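Local coordinates for protein type 3 secretion system chaperone PscE (Pseudomonas aeruginosa, PDB 2UWJ) that acts with its partner PscG as a chaperone that keeps the needle protein PscF from polymerising prematurely in the cytoplasm, allowing type III secretion needle assembly, at residues Ala30-Arg35 with Gln53-Glu58. Sequence-based numbering, arbitrary orientation.
Sequences ALAECR and QARALE
L57 of one helix reaches A30 and L31 of the other in an antiparallel helical hairpin, a compact example of how a small apolar seam can be closed by a salt bridge at its margin. Helices 18-40 and 44-68 form the two arms; their local axes approach to 9.4 Å and run at 155° to each other. Packing is tightest around L57. Its CG is anti to the carbonyl carbon and CD1 anti to CA, which carries CD1 to the facing backbone, 3.5 Å from the L31 N, while CD1 and CD2 both rest on A30 CB. One level along, the A54 methyl touches two groups, L31 CD1 and C34 SG, each 3.9 Å from A54 CB and approaching from different sides. The sulfur also comes alongside the A54 backbone nitrogen and the aliphatic CB and CG of Q53. L50 and L61 of helix 44-68 extend this buried seam around C34 and L31. L5 and L9 of the PscG chain pack on A30 and L57, respectively, so this side of the hairpin faces PscG.

The R35-E58 margin is looser: it reaches solvent, with R35 exposed and E58 partly so. Here L31 CD2 touches E58 CG at 3.8 Å and lies over one face of the R35 guanidinium, toward its rim, 3.4 Å above the plane. One salt-bridging hydrogen bond joins the flat groups, turned 59° apart: R35 NH2 donates to the anti lone pair of E58 OE2, tilted slightly from the guanidinium plane, at 2.8 Å and bent to 147° at the hydrogen.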
loop_
_atom_site.group_PDB
_atom_site.type_symbol
_atom_site.label_atom_id
_atom_site.label_comp_id
_atom_site.label_asym_id
_atom_site.label_seq_id
_atom_site.Cartn_x
_atom_site.Cartn_y
_atom_site.Cartn_z
ATOM N N ALA A 30 24.876 2.832 1.679
ATOM C CA ALA A 30 24.962 2.927 0.222
ATOM C C ALA A 30 25.645 4.254 -0.212
ATOM O O ALA A 30 26.416 4.291 -1.185
ATOM C CB ALA A 30 23.529 2.803 -0.428
ATOM N N LEU A 31 25.395 5.341 0.495
ATOM C CA LEU A 31 26.015 6.605 0.106
ATOM C C LEU A 31 27.547 6.551 0.367
ATOM O O LEU A 31 28.360 7.086 -0.418
ATOM C CB LEU A 31 25.405 7.752 0.892
ATOM C CG LEU A 31 26.062 9.119 0.699
ATOM C CD1 LEU A 31 26.038 9.552 -0.791
ATOM C CD2 LEU A 31 25.357 10.128 1.632
ATOM N N ALA A 32 27.946 5.892 1.453
ATOM C CA ALA A 32 29.402 5.801 1.756
ATOM C C ALA A 32 30.134 4.947 0.687
ATOM O O ALA A 32 31.225 5.309 0.251
ATOM C CB ALA A 32 29.627 5.236 3.205
ATOM N N GLU A 33 29.518 3.857 0.224
ATOM C CA GLU A 33 30.138 3.024 -0.802
ATOM C C GLU A 33 30.254 3.827 -2.060
ATOM O O GLU A 33 31.235 3.739 -2.796
ATOM C CB GLU A 33 29.309 1.784 -1.146
ATOM C CG GLU A 33 28.976 0.873 0.009
ATOM C CD GLU A 33 28.270 -0.414 -0.439
ATOM O OE1 GLU A 33 27.635 -0.416 -1.528
ATOM O OE2 GLU A 33 28.340 -1.424 0.302
ATOM N N CYS A 34 29.206 4.604 -2.328
ATOM C CA CYS A 34 29.179 5.427 -3.510
ATOM C C CYS A 34 30.347 6.468 -3.489
ATOM O O CYS A 34 31.069 6.668 -4.484
ATOM C CB CYS A 34 27.762 6.092 -3.595
ATOM S SG CYS A 34 27.424 6.705 -5.174
ATOM N N ARG A 35 30.552 7.099 -2.352
ATOM C CA ARG A 35 31.608 8.104 -2.220
ATOM C C ARG A 35 32.989 7.440 -2.289
ATOM O O ARG A 35 33.920 8.003 -2.849
ATOM C CB ARG A 35 31.439 8.870 -0.913
ATOM C CG ARG A 35 30.335 9.934 -0.985
ATOM C CD ARG A 35 30.057 10.483 0.376
ATOM N NE ARG A 35 29.058 11.556 0.352
ATOM C CZ ARG A 35 28.373 11.970 1.422
ATOM N NH1 ARG A 35 28.582 11.391 2.597
ATOM N NH2 ARG A 35 27.482 12.965 1.325
ATOM N N GLN A 53 23.718 8.817 -8.487
ATOM C CA GLN A 53 23.336 7.910 -7.429
ATOM C C GLN A 53 23.560 8.516 -6.055
ATOM O O GLN A 53 22.709 8.383 -5.145
ATOM C CB GLN A 53 24.104 6.596 -7.530
ATOM C CG GLN A 53 23.742 5.704 -6.373
ATOM C CD GLN A 53 23.757 4.259 -6.786
ATOM O OE1 GLN A 53 24.588 3.478 -6.330
ATOM N NE2 GLN A 53 22.835 3.895 -7.682
ATOM N N ALA A 54 24.716 9.163 -5.866
ATOM C CA ALA A 54 24.986 9.802 -4.578
ATOM C C ALA A 54 23.948 10.904 -4.294
ATOM O O ALA A 54 23.485 11.084 -3.156
ATOM C CB ALA A 54 26.419 10.436 -4.569
ATOM N N ARG A 55 23.598 11.671 -5.314
ATOM C CA ARG A 55 22.640 12.730 -5.027
ATOM C C ARG A 55 21.256 12.151 -4.694
ATOM O O ARG A 55 20.518 12.732 -3.894
ATOM C CB ARG A 55 22.565 13.699 -6.197
ATOM C CG ARG A 55 23.837 14.636 -6.339
ATOM C CD ARG A 55 23.572 15.515 -7.561
ATOM N NE ARG A 55 24.778 16.031 -8.202
ATOM C CZ ARG A 55 25.127 15.800 -9.470
ATOM N NH1 ARG A 55 24.372 15.038 -10.290
ATOM N NH2 ARG A 55 26.242 16.349 -9.922
ATOM N N ALA A 56 20.905 11.029 -5.318
ATOM C CA ALA A 56 19.597 10.388 -5.033
ATOM C C ALA A 56 19.570 9.907 -3.596
ATOM O O ALA A 56 18.597 10.062 -2.891
ATOM C CB ALA A 56 19.376 9.203 -5.949
ATOM N N LEU A 57 20.676 9.312 -3.160
ATOM C CA LEU A 57 20.786 8.814 -1.791
ATOM C C LEU A 57 20.779 9.966 -0.789
ATOM O O LEU A 57 20.093 9.886 0.250
ATOM C CB LEU A 57 22.072 7.975 -1.657
ATOM C CG LEU A 57 22.010 6.591 -2.297
ATOM C CD1 LEU A 57 23.487 5.970 -2.343
ATOM C CD2 LEU A 57 21.067 5.703 -1.475
ATOM N N GLU A 58 21.540 11.028 -1.079
ATOM C CA GLU A 58 21.546 12.211 -0.189
ATOM C C GLU A 58 20.113 12.789 -0.167
ATOM O O GLU A 58 19.670 13.261 0.861
ATOM C CB GLU A 58 22.468 13.300 -0.726
ATOM C CG GLU A 58 23.927 13.012 -0.450
ATOM C CD GLU A 58 24.861 13.924 -1.219
ATOM O OE1 GLU A 58 24.407 14.660 -2.139
ATOM O OE2 GLU A 58 26.067 13.872 -0.900
#